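Long-range contacts in iron-containing superoxide dismutase B2 (Trypanosoma brucei, PDB 3ESF), which probably converts superoxide radicals into hydrogen peroxide and dioxygen at an iron centre: residues D13-S21 with Y178-V186; S92-R100 with W188-T196. The protein carries 1 engineered substitution. All blocks are in the same frame, centred on the assembly; numbering follows the deposited sequence.

The two contacts lie about 20 Å apart, centre to centre, and use consecutive helices, 175-185 and 188-196, near the C-terminus. Interaction 1 joins the first of these to the loop ahead of helix 22-45, and so ties the alpha-hairpin part of the chain to the C-terminal part. Interaction 2 packs the second against helix 93-103, wholly within the C-terminal part. Interaction 1 is the more buried, with five of eight touching residues buried, and adds a lysine-to-carbonyl bond and a bridging water to its apolar core, with its Y178 end near the iron site. Interaction 2 is partly buried, lies away from that site and relies on leucine, alanine and aromatic packing, with a weak water link at its rim.

Interaction 1: D13-S21 with Y178-V186; sequences DGLAAKGIS and YVQTFWNVV
The ring of Y178 meets I20 at its edge: I20 CD1 lies near the ring plane, 4.4 Å from Y178 CE1. The ring of Y167 packs against that of Y178, the two planes about 25° apart, and Y178 OH is held by D161 O and Y79 OH, which places this end of the contact beside the iron ligand D161.

One turn on, T181 divides its two branches. Its methyl, anti to the backbone N, packs against the loop, with T181 CG2 3.4 Å from K18 O and 3.8 Å from I20 CG1; OG1 takes the place beside that N (chi1 -71°). T181 OG1 bonds Y171 OH and a water that also donates to K18 O and accepts from N184 ND2, so a polar network runs past the methyl. K18 reaches across to the backbone carbonyl of N184: its CB lies 3.6 Å from V185 CG1, and a bend at chi4 brings K18 NZ to 2.7 Å from N184 O, in the carbonyl plane at a C=O...N angle of 154°. A second water also accepts from K18 NZ.

F182 and Y178 lean on strand 154-161 and V179 packs on helix 106-119, while I20 reaches V25 of helix 22-45 and, like L15, M83; the loop, backed by these residues of its own alpha-hairpin part, thus meets helix 175-185 of the C-terminal alpha/beta part of the superoxide dismutase fold.

Interaction 2: S92-R100 with W188-T196; sequences SGKLAEAIR and WDHAENQFT
L95 is the knob that helix 93-103 drives into helix 188-196, in a hole formed by W188, A191, E192 and F195. Its CB is still at the margin, 4.5 Å from E192 CG. The next bond, with CG anti to the backbone N (chi1 -172°), carries the branch point across to the second helix, and there the two methyls part. L95 CD1 settles over one face of F195, 4.1 Å from the ring centroid and 27° off the ring normal, which is a CH-pi contact; it is also 3.7 Å from F195 CG, so it sits toward the root of the ring. L95 CD2 turns to the other residues of the hole, 3.6 Å from A191 CB and 3.8 Å from the backbone N of E192, and it ends 3.9 Å from W188 CE3.

The outer end of the F195 ring is held by the first helix in turn. A98 CB presses on F195 CZ at 3.3 Å, a tight approach, and K94 O lies obliquely to the ring near CE2. I99 CD1 touches CZ3 of W188, a residue whose indole NE1 is bonded to G89 O. At the exposed rim, a water accepts from S92 N and donates weakly to E192 OE2. The axes of segments 93-100 and 188-196 approach to 9.2 Å and cross at 77°, consistent with the single knob-into-hole formed by L95.

Strands 137-143 and 154-161 border this pair: helix 188-196 packs on strand 154-161, where W188 and A191 rest on L158, and its F195 reaches L137, while helix 93-103 touches the start of the outermost strand 137-143 through A98 and I99, which both meet L137.

Interaction 1: D13-S21 with Y178-V186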
ATOM      1  N   ASP A  13      -2.688  22.848   8.684  1.00 20.60           N
ATOM      2  CA  ASP A  13      -3.408  23.443   7.543  1.00 20.68           C
ATOM      3  C   ASP A  13      -2.484  24.110   6.538  1.00 20.27           C
ATOM      4  O   ASP A  13      -2.952  24.794   5.643  1.00 20.75           O
ATOM      5  CB  ASP A  13      -4.446  24.454   8.036  1.00 21.00           C
ATOM      6  CG  ASP A  13      -3.813  25.688   8.682  1.00 22.63           C
ATOM      7  OD1 ASP A  13      -2.567  25.749   8.849  1.00 24.82           O
ATOM      8  OD2 ASP A  13      -4.575  26.602   9.045  1.00 24.66           O
ATOM      9  N   GLY A  14      -1.179  23.904   6.679  1.00 19.91           N
ATOM     10  CA  GLY A  14      -0.175  24.639   5.906  1.00 19.74           C
ATOM     11  C   GLY A  14      -0.222  24.471   4.398  1.00 19.33           C
ATOM     12  O   GLY A  14       0.135  25.392   3.647  1.00 18.43           O
ATOM     13  N   LEU A  15      -0.690  23.303   3.949  1.00 19.44           N
ATOM     14  CA  LEU A  15      -0.738  23.004   2.515  1.00 19.36           C
ATOM     15  C   LEU A  15      -2.171  23.029   1.944  1.00 20.09           C
ATOM     16  O   LEU A  15      -2.373  22.706   0.756  1.00 19.79           O
ATOM     17  CB  LEU A  15      -0.050  21.650   2.210  1.00 19.10           C
ATOM     18  CG  LEU A  15       1.424  21.448   2.622  1.00 19.55           C
ATOM     19  CD1 LEU A  15       2.033  20.227   2.010  1.00 19.89           C
ATOM     20  CD2 LEU A  15       2.263  22.634   2.247  1.00 19.06           C
ATOM     21  N   ALA A  16      -3.148  23.402   2.780  1.00 20.50           N
ATOM     22  CA  ALA A  16      -4.557  23.437   2.372  1.00 21.22           C
ATOM     23  C   ALA A  16      -4.805  24.337   1.136  1.00 21.54           C
ATOM     24  O   ALA A  16      -5.516  23.938   0.211  1.00 22.28           O
ATOM     25  CB  ALA A  16      -5.448  23.827   3.518  1.00 21.08           C
ATOM     26  N   ALA A  17      -4.189  25.515   1.118  1.00 21.31           N
ATOM     27  CA  ALA A  17      -4.261  26.456  -0.015  1.00 21.23           C
ATOM     28  C   ALA A  17      -3.683  25.907  -1.327  1.00 21.35           C
ATOM     29  O   ALA A  17      -3.972  26.425  -2.387  1.00 21.42           O
ATOM     30  CB  ALA A  17      -3.538  27.709   0.351  1.00 21.40           C
ATOM     31  N   LYS A  18      -2.826  24.888  -1.238  1.00 21.79           N
ATOM     32  CA  LYS A  18      -2.184  24.283  -2.419  1.00 22.27           C
ATOM     33  C   LYS A  18      -2.554  22.822  -2.708  1.00 21.88           C
ATOM     34  O   LYS A  18      -1.942  22.161  -3.550  1.00 22.29           O
ATOM     35  CB  LYS A  18      -0.661  24.446  -2.376  1.00 23.28           C
ATOM     36  CG  LYS A  18      -0.160  25.581  -3.296  1.00 24.93           C
ATOM     37  CD  LYS A  18       1.110  26.217  -2.783  1.00 28.06           C
ATOM     38  CE  LYS A  18       1.629  27.302  -3.737  1.00 27.70           C
ATOM     39  NZ  LYS A  18       2.341  26.616  -4.864  1.00 30.76           N
ATOM     40  N   GLY A  19      -3.546  22.301  -2.005  1.00 21.49           N
ATOM     41  CA  GLY A  19      -4.101  21.008  -2.387  1.00 21.01           C
ATOM     42  C   GLY A  19      -3.827  19.834  -1.472  1.00 21.05           C
ATOM     43  O   GLY A  19      -4.090  18.693  -1.838  1.00 21.22           O
ATOM     44  N   ILE A  20      -3.306  20.088  -0.273  1.00 20.90           N
ATOM     45  CA  ILE A  20      -3.231  19.016   0.729  1.00 20.58           C
ATOM     46  C   ILE A  20      -3.942  19.507   1.997  1.00 19.95           C
ATOM     47  O   ILE A  20      -3.439  20.361   2.695  1.00 20.43           O
ATOM     48  CB  ILE A  20      -1.762  18.460   0.970  1.00 20.34           C
ATOM     49  CG1 ILE A  20      -1.102  18.011  -0.349  1.00 21.33           C
ATOM     50  CG2 ILE A  20      -1.797  17.261   1.894  1.00 21.09           C
ATOM     51  CD1 ILE A  20       0.329  17.448  -0.260  1.00 19.77           C
ATOM     52  N   SER A  21      -5.115  18.956   2.279  1.00 19.69           N
ATOM     53  CA  SER A  21      -6.019  19.532   3.271  1.00 19.50           C
ATOM     54  C   SER A  21      -5.543  19.314   4.706  1.00 19.54           C
ATOM     55  O   SER A  21      -4.750  18.394   5.007  1.00 19.36           O
ATOM     56  CB  SER A  21      -7.423  18.936   3.099  1.00 19.62           C
ATOM     57  OG  SER A  21      -7.470  17.584   3.563  1.00 18.80           O
ATOM     58  N   TYR A 178      -2.792  13.823  -7.274  1.00 19.52           N
ATOM     59  CA  TYR A 178      -1.964  14.033  -6.072  1.00 19.17           C
ATOM     60  C   TYR A 178      -0.539  14.423  -6.475  1.00 19.09           C
ATOM     61  O   TYR A 178       0.026  15.376  -5.925  1.00 19.08           O
ATOM     62  CB  TYR A 178      -1.972  12.784  -5.179  1.00 18.79           C
ATOM     63  CG  TYR A 178      -0.855  12.674  -4.151  1.00 18.79           C
ATOM     64  CD1 TYR A 178      -0.753  13.585  -3.084  1.00 20.38           C
ATOM     65  CD2 TYR A 178       0.073  11.622  -4.219  1.00 18.11           C
ATOM     66  CE1 TYR A 178       0.273  13.487  -2.134  1.00 20.55           C
ATOM     67  CE2 TYR A 178       1.101  11.502  -3.276  1.00 18.71           C
ATOM     68  CZ  TYR A 178       1.184  12.433  -2.229  1.00 20.06           C
ATOM     69  OH  TYR A 178       2.187  12.325  -1.313  1.00 19.67           O
ATOM     70  N   VAL A 179       0.037  13.679  -7.428  1.00 18.73           N
ATOM     71  CA  VAL A 179       1.409  13.952  -7.858  1.00 19.33           C
ATOM     72  C   VAL A 179       1.542  15.344  -8.506  1.00 19.59           C
ATOM     73  O   VAL A 179       2.556  16.054  -8.306  1.00 19.78           O
ATOM     74  CB  VAL A 179       1.978  12.828  -8.726  1.00 19.75           C
ATOM     75  CG1 VAL A 179       3.359  13.223  -9.286  1.00 19.25           C
ATOM     76  CG2 VAL A 179       2.091  11.579  -7.887  1.00 18.12           C
ATOM     77  N   GLN A 180       0.517  15.741  -9.254  1.00 19.70           N
ATOM     78  CA  GLN A 180       0.459  17.100  -9.808  1.00 20.52           C
ATOM     79  C   GLN A 180       0.438  18.156  -8.685  1.00 20.07           C
ATOM     80  O   GLN A 180       1.156  19.157  -8.737  1.00 19.82           O
ATOM     81  CB  GLN A 180      -0.741  17.233 -10.773  1.00 21.77           C
ATOM     82  CG  GLN A 180      -0.511  16.590 -12.181  1.00 25.34           C
ATOM     83  CD  GLN A 180       0.888  16.882 -12.813  1.00 26.98           C
ATOM     84  OE1 GLN A 180       1.194  18.015 -13.187  1.00 30.37           O
ATOM     85  NE2 GLN A 180       1.725  15.849 -12.915  1.00 24.50           N
ATOM     86  N   THR A 181      -0.355  17.901  -7.644  1.00 19.44           N
ATOM     87  CA  THR A 181      -0.299  18.714  -6.427  1.00 19.48           C
ATOM     88  C   THR A 181       1.094  18.723  -5.754  1.00 19.18           C
ATOM     89  O   THR A 181       1.559  19.783  -5.343  1.00 19.29           O
ATOM     90  CB  THR A 181      -1.425  18.292  -5.460  1.00 19.27           C
ATOM     91  OG1 THR A 181      -2.668  18.725  -6.032  1.00 18.80           O
ATOM     92  CG2 THR A 181      -1.217  18.878  -4.059  1.00 18.45           C
ATOM     93  N   PHE A 182       1.772  17.569  -5.702  1.00 19.06           N
ATOM     94  CA  PHE A 182       3.155  17.522  -5.195  1.00 19.41           C
ATOM     95  C   PHE A 182       4.085  18.506  -5.920  1.00 19.44           C
ATOM     96  O   PHE A 182       4.909  19.183  -5.296  1.00 20.00           O
ATOM     97  CB  PHE A 182       3.746  16.092  -5.230  1.00 19.27           C
ATOM     98  CG  PHE A 182       5.161  16.020  -4.685  1.00 19.19           C
ATOM     99  CD1 PHE A 182       5.384  16.006  -3.306  1.00 17.30           C
ATOM    100  CD2 PHE A 182       6.266  15.994  -5.562  1.00 20.05           C
ATOM    101  CE1 PHE A 182       6.682  15.982  -2.788  1.00 20.27           C
ATOM    102  CE2 PHE A 182       7.560  15.969  -5.068  1.00 19.71           C
ATOM    103  CZ  PHE A 182       7.782  15.974  -3.681  1.00 20.07           C
ATOM    104  N   TRP A 183       3.943  18.591  -7.238  1.00 19.64           N
ATOM    105  CA  TRP A 183       4.708  19.584  -8.032  1.00 19.49           C
ATOM    106  C   TRP A 183       4.401  21.045  -7.700  1.00 19.63           C
ATOM    107  O   TRP A 183       5.222  21.946  -7.958  1.00 19.81           O
ATOM    108  CB  TRP A 183       4.491  19.328  -9.509  1.00 19.05           C
ATOM    109  CG  TRP A 183       5.134  18.068  -9.994  1.00 18.46           C
ATOM    110  CD1 TRP A 183       4.518  17.029 -10.620  1.00 17.68           C
ATOM    111  CD2 TRP A 183       6.522  17.724  -9.905  1.00 18.56           C
ATOM    112  NE1 TRP A 183       5.431  16.048 -10.925  1.00 17.45           N
ATOM    113  CE2 TRP A 183       6.672  16.445 -10.491  1.00 18.75           C
ATOM    114  CE3 TRP A 183       7.658  18.374  -9.381  1.00 19.26           C
ATOM    115  CZ2 TRP A 183       7.920  15.795 -10.591  1.00 17.82           C
ATOM    116  CZ3 TRP A 183       8.900  17.725  -9.465  1.00 20.93           C
ATOM    117  CH2 TRP A 183       9.014  16.436 -10.072  1.00 18.44           C
ATOM    118  N   ASN A 184       3.226  21.289  -7.120  1.00 19.52           N
ATOM    119  CA  ASN A 184       2.873  22.654  -6.688  1.00 19.64           C
ATOM    120  C   ASN A 184       3.378  22.998  -5.295  1.00 19.15           C
ATOM    121  O   ASN A 184       3.326  24.148  -4.903  1.00 19.27           O
ATOM    122  CB  ASN A 184       1.354  22.890  -6.770  1.00 19.74           C
ATOM    123  CG  ASN A 184       0.849  22.989  -8.205  1.00 21.82           C
ATOM    124  OD1 ASN A 184       1.520  23.559  -9.090  1.00 24.50           O
ATOM    125  ND2 ASN A 184      -0.346  22.454  -8.443  1.00 21.95           N
ATOM    126  N   VAL A 185       3.841  21.999  -4.541  1.00 18.70           N
ATOM    127  CA  VAL A 185       4.307  22.225  -3.152  1.00 18.69           C
ATOM    128  C   VAL A 185       5.775  21.828  -2.968  1.00 18.95           C
ATOM    129  O   VAL A 185       6.366  22.090  -1.922  1.00 18.47           O
ATOM    130  CB  VAL A 185       3.420  21.510  -2.073  1.00 17.99           C
ATOM    131  CG1 VAL A 185       1.995  22.089  -2.081  1.00 17.47           C
ATOM    132  CG2 VAL A 185       3.406  19.963  -2.262  1.00 18.03           C
ATOM    133  N   VAL A 186       6.363  21.204  -3.987  1.00 19.11           N
ATOM    134  CA  VAL A 186       7.752  20.742  -3.884  1.00 19.12           C
ATOM    135  C   VAL A 186       8.677  21.876  -3.360  1.00 19.07           C
ATOM    136  O   VAL A 186       8.679  22.996  -3.881  1.00 18.40           O
ATOM    137  CB  VAL A 186       8.274  20.099  -5.211  1.00 19.58           C
ATOM    138  CG1 VAL A 186       8.260  21.111  -6.370  1.00 17.84           C
ATOM    139  CG2 VAL A 186       9.666  19.496  -5.020  1.00 19.16           C
TER
HETATM  140  O   HOH W   1      -2.350  21.543  -6.276  1.00 21.51           O
HETATM  141  O   HOH W   2       2.714  26.395  -7.448  1.00 34.65           O

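Interaction 2: S92-R100 with W188-T196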
ATOM      1  N   SER A  92      16.451  26.893  -8.766  1.00 22.72           N
ATOM      2  CA  SER A  92      17.448  27.756  -9.385  1.00 23.72           C
ATOM      3  C   SER A  92      18.846  27.453  -8.830  1.00 23.69           C
ATOM      4  O   SER A  92      19.018  26.567  -8.006  1.00 24.37           O
ATOM      5  CB  SER A  92      17.076  29.226  -9.186  1.00 24.39           C
ATOM      6  OG  SER A  92      16.920  29.498  -7.809  1.00 26.51           O
ATOM      7  N   GLY A  93      19.849  28.171  -9.311  1.00 24.25           N
ATOM      8  CA  GLY A  93      21.213  27.996  -8.817  1.00 24.63           C
ATOM      9  C   GLY A  93      21.794  26.610  -9.041  1.00 24.76           C
ATOM     10  O   GLY A  93      21.616  26.007 -10.114  1.00 24.61           O
ATOM     11  N   LYS A  94      22.480  26.123  -8.005  1.00 24.89           N
ATOM     12  CA  LYS A  94      23.291  24.897  -8.052  1.00 24.50           C
ATOM     13  C   LYS A  94      22.501  23.659  -8.372  1.00 23.63           C
ATOM     14  O   LYS A  94      22.933  22.829  -9.181  1.00 23.66           O
ATOM     15  CB  LYS A  94      23.986  24.704  -6.710  1.00 24.88           C
ATOM     16  CG  LYS A  94      25.091  25.688  -6.477  1.00 25.50           C
ATOM     17  CD  LYS A  94      25.238  25.986  -4.997  1.00 27.97           C
ATOM     18  CE  LYS A  94      26.354  26.977  -4.757  1.00 29.29           C
ATOM     19  NZ  LYS A  94      27.675  26.303  -4.849  1.00 30.52           N
ATOM     20  N   LEU A  95      21.359  23.514  -7.707  1.00 22.54           N
ATOM     21  CA  LEU A  95      20.505  22.386  -7.934  1.00 21.82           C
ATOM     22  C   LEU A  95      19.914  22.329  -9.353  1.00 21.22           C
ATOM     23  O   LEU A  95      19.823  21.251  -9.943  1.00 20.85           O
ATOM     24  CB  LEU A  95      19.387  22.338  -6.874  1.00 22.12           C
ATOM     25  CG  LEU A  95      18.570  21.065  -6.939  1.00 22.37           C
ATOM     26  CD1 LEU A  95      19.482  19.849  -6.729  1.00 22.35           C
ATOM     27  CD2 LEU A  95      17.407  21.104  -5.938  1.00 22.39           C
ATOM     28  N   ALA A  96      19.523  23.485  -9.888  1.00 20.28           N
ATOM     29  CA  ALA A  96      18.895  23.567 -11.203  1.00 20.06           C
ATOM     30  C   ALA A  96      19.886  23.159 -12.276  1.00 19.93           C
ATOM     31  O   ALA A  96      19.529  22.454 -13.220  1.00 20.03           O
ATOM     32  CB  ALA A  96      18.379  24.979 -11.463  1.00 19.60           C
ATOM     33  N   GLU A  97      21.131  23.595 -12.114  1.00 19.50           N
ATOM     34  CA  GLU A  97      22.204  23.220 -13.012  1.00 19.89           C
ATOM     35  C   GLU A  97      22.521  21.725 -12.917  1.00 18.92           C
ATOM     36  O   GLU A  97      22.745  21.069 -13.935  1.00 18.26           O
ATOM     37  CB  GLU A  97      23.447  24.053 -12.702  1.00 20.35           C
ATOM     38  CG  GLU A  97      24.230  24.475 -13.923  1.00 24.14           C
ATOM     39  CD  GLU A  97      23.349  25.102 -14.998  1.00 28.21           C
ATOM     40  OE1 GLU A  97      23.158  24.448 -16.045  1.00 29.95           O
ATOM     41  OE2 GLU A  97      22.837  26.232 -14.790  1.00 30.49           O
ATOM     42  N   ALA A  98      22.533  21.200 -11.693  1.00 18.23           N
ATOM     43  CA  ALA A  98      22.821  19.790 -11.459  1.00 17.65           C
ATOM     44  C   ALA A  98      21.726  18.893 -12.070  1.00 17.26           C
ATOM     45  O   ALA A  98      22.025  17.828 -12.593  1.00 17.00           O
ATOM     46  CB  ALA A  98      22.984  19.531  -9.987  1.00 17.62           C
ATOM     47  N   ILE A  99      20.476  19.345 -11.988  1.00 16.60           N
ATOM     48  CA  ILE A  99      19.332  18.641 -12.572  1.00 16.71           C
ATOM     49  C   ILE A  99      19.532  18.562 -14.098  1.00 16.74           C
ATOM     50  O   ILE A  99      19.457  17.478 -14.686  1.00 17.07           O
ATOM     51  CB  ILE A  99      17.983  19.291 -12.138  1.00 15.91           C
ATOM     52  CG1 ILE A  99      17.694  18.935 -10.662  1.00 17.96           C
ATOM     53  CG2 ILE A  99      16.814  18.887 -13.080  1.00 16.78           C
ATOM     54  CD1 ILE A  99      16.280  19.316 -10.124  1.00 17.62           C
ATOM     55  N   ARG A 100      19.844  19.688 -14.727  1.00 16.24           N
ATOM     56  CA  ARG A 100      20.190  19.695 -16.159  1.00 16.42           C
ATOM     57  C   ARG A 100      21.351  18.768 -16.502  1.00 16.30           C
ATOM     58  O   ARG A 100      21.266  17.998 -17.466  1.00 15.72           O
ATOM     59  CB  ARG A 100      20.471  21.107 -16.647  1.00 16.84           C
ATOM     60  CG  ARG A 100      19.222  21.925 -16.830  1.00 19.03           C
ATOM     61  CD  ARG A 100      19.558  23.260 -17.470  1.00 21.98           C
ATOM     62  NE  ARG A 100      20.046  24.241 -16.504  1.00 26.21           N
ATOM     63  CZ  ARG A 100      19.271  24.981 -15.712  1.00 28.60           C
ATOM     64  NH1 ARG A 100      17.950  24.861 -15.755  1.00 30.53           N
ATOM     65  NH2 ARG A 100      19.821  25.848 -14.873  1.00 28.44           N
ATOM     66  N   TRP A 188      12.032  23.422  -3.031  1.00 19.35           N
ATOM     67  CA  TRP A 188      13.379  23.535  -3.611  1.00 19.64           C
ATOM     68  C   TRP A 188      14.432  24.105  -2.642  1.00 20.38           C
ATOM     69  O   TRP A 188      15.636  23.872  -2.829  1.00 20.20           O
ATOM     70  CB  TRP A 188      13.361  24.325  -4.935  1.00 19.41           C
ATOM     71  CG  TRP A 188      12.478  23.698  -5.980  1.00 18.48           C
ATOM     72  CD1 TRP A 188      11.356  24.237  -6.528  1.00 19.51           C
ATOM     73  CD2 TRP A 188      12.619  22.390  -6.572  1.00 18.98           C
ATOM     74  NE1 TRP A 188      10.799  23.359  -7.432  1.00 18.31           N
ATOM     75  CE2 TRP A 188      11.564  22.226  -7.484  1.00 18.93           C
ATOM     76  CE3 TRP A 188      13.538  21.347  -6.419  1.00 19.16           C
ATOM     77  CZ2 TRP A 188      11.402  21.058  -8.244  1.00 20.44           C
ATOM     78  CZ3 TRP A 188      13.386  20.194  -7.192  1.00 19.13           C
ATOM     79  CH2 TRP A 188      12.324  20.056  -8.076  1.00 19.32           C
ATOM     80  N   ASP A 189      13.988  24.874  -1.643  1.00 20.90           N
ATOM     81  CA  ASP A 189      14.872  25.353  -0.552  1.00 21.63           C
ATOM     82  C   ASP A 189      15.498  24.168   0.199  1.00 21.16           C
ATOM     83  O   ASP A 189      16.715  24.124   0.385  1.00 21.17           O
ATOM     84  CB  ASP A 189      14.124  26.257   0.455  1.00 21.99           C
ATOM     85  CG  ASP A 189      13.400  27.440  -0.198  1.00 25.36           C
ATOM     86  OD1 ASP A 189      13.396  27.550  -1.459  1.00 28.39           O
ATOM     87  OD2 ASP A 189      12.838  28.282   0.569  1.00 28.13           O
ATOM     88  N   HIS A 190      14.650  23.232   0.620  1.00 20.69           N
ATOM     89  CA  HIS A 190      15.060  21.991   1.286  1.00 20.91           C
ATOM     90  C   HIS A 190      15.922  21.117   0.377  1.00 20.53           C
ATOM     91  O   HIS A 190      16.951  20.614   0.807  1.00 20.35           O
ATOM     92  CB  HIS A 190      13.833  21.208   1.762  1.00 21.30           C
ATOM     93  CG  HIS A 190      14.163  19.854   2.321  1.00 22.90           C
ATOM     94  ND1 HIS A 190      13.966  18.684   1.619  1.00 25.16           N
ATOM     95  CD2 HIS A 190      14.695  19.496   3.512  1.00 24.07           C
ATOM     96  CE1 HIS A 190      14.357  17.662   2.361  1.00 26.11           C
ATOM     97  NE2 HIS A 190      14.805  18.131   3.514  1.00 26.06           N
ATOM     98  N   ALA A 191      15.493  20.955  -0.870  1.00 20.04           N
ATOM     99  CA  ALA A 191      16.219  20.153  -1.847  1.00 20.36           C
ATOM    100  C   ALA A 191      17.640  20.704  -2.095  1.00 20.65           C
ATOM    101  O   ALA A 191      18.613  19.945  -2.107  1.00 20.15           O
ATOM    102  CB  ALA A 191      15.423  20.064  -3.149  1.00 20.37           C
ATOM    103  N   GLU A 192      17.740  22.023  -2.282  1.00 20.46           N
ATOM    104  CA  GLU A 192      19.026  22.709  -2.466  1.00 21.59           C
ATOM    105  C   GLU A 192      19.994  22.539  -1.290  1.00 20.44           C
ATOM    106  O   GLU A 192      21.177  22.277  -1.494  1.00 19.16           O
ATOM    107  CB  GLU A 192      18.807  24.194  -2.686  1.00 21.51           C
ATOM    108  CG  GLU A 192      19.992  24.901  -3.264  1.00 24.54           C
ATOM    109  CD  GLU A 192      19.671  26.351  -3.517  1.00 28.98           C
ATOM    110  OE1 GLU A 192      19.335  27.057  -2.530  1.00 30.46           O
ATOM    111  OE2 GLU A 192      19.730  26.771  -4.694  1.00 31.76           O
ATOM    112  N   ASN A 193      19.475  22.716  -0.078  1.00 20.34           N
ATOM    113  CA  ASN A 193      20.243  22.482   1.136  1.00 21.05           C
ATOM    114  C   ASN A 193      20.709  21.011   1.292  1.00 20.87           C
ATOM    115  O   ASN A 193      21.854  20.767   1.685  1.00 20.88           O
ATOM    116  CB  ASN A 193      19.480  22.979   2.375  1.00 21.36           C
ATOM    117  CG  ASN A 193      19.467  24.530   2.507  1.00 23.93           C
ATOM    118  OD1 ASN A 193      20.134  25.294   1.756  1.00 23.59           O
ATOM    119  ND2 ASN A 193      18.706  24.999   3.497  1.00 26.64           N
ATOM    120  N   GLN A 194      19.847  20.057   0.952  1.00 20.85           N
ATOM    121  CA  GLN A 194      20.238  18.630   0.923  1.00 21.25           C
ATOM    122  C   GLN A 194      21.376  18.397  -0.076  1.00 20.92           C
ATOM    123  O   GLN A 194      22.383  17.747   0.253  1.00 21.11           O
ATOM    124  CB  GLN A 194      19.043  17.725   0.601  1.00 21.62           C
ATOM    125  CG  GLN A 194      17.885  17.778   1.626  1.00 22.73           C
ATOM    126  CD  GLN A 194      18.383  17.873   3.061  1.00 25.18           C
ATOM    127  OE1 GLN A 194      18.930  16.912   3.592  1.00 24.03           O
ATOM    128  NE2 GLN A 194      18.237  19.062   3.678  1.00 27.50           N
ATOM    129  N   PHE A 195      21.210  18.953  -1.279  1.00 20.13           N
ATOM    130  CA  PHE A 195      22.176  18.814  -2.362  1.00 20.72           C
ATOM    131  C   PHE A 195      23.568  19.367  -2.002  1.00 21.23           C
ATOM    132  O   PHE A 195      24.588  18.739  -2.277  1.00 20.95           O
ATOM    133  CB  PHE A 195      21.629  19.507  -3.611  1.00 21.00           C
ATOM    134  CG  PHE A 195      22.582  19.498  -4.786  1.00 21.00           C
ATOM    135  CD1 PHE A 195      22.912  18.302  -5.424  1.00 20.60           C
ATOM    136  CD2 PHE A 195      23.133  20.673  -5.255  1.00 20.82           C
ATOM    137  CE1 PHE A 195      23.801  18.305  -6.512  1.00 20.94           C
ATOM    138  CE2 PHE A 195      24.023  20.678  -6.354  1.00 22.15           C
ATOM    139  CZ  PHE A 195      24.352  19.485  -6.966  1.00 21.12           C
ATOM    140  N   THR A 196      23.569  20.538  -1.362  1.00 21.68           N
ATOM    141  CA  THR A 196      24.757  21.316  -0.997  1.00 22.92           C
ATOM    142  C   THR A 196      25.535  20.731   0.221  1.00 23.92           C
ATOM    143  O   THR A 196      26.768  20.860   0.301  1.00 23.94           O
ATOM    144  CB  THR A 196      24.248  22.791  -0.808  1.00 22.32           C
ATOM    145  OG1 THR A 196      24.508  23.554  -2.004  1.00 23.47           O
ATOM    146  CG2 THR A 196      24.807  23.436   0.362  1.00 23.44           C
TER
HETATM  147  O   HOH W   3      16.678  26.317  -5.759  1.00 22.34           O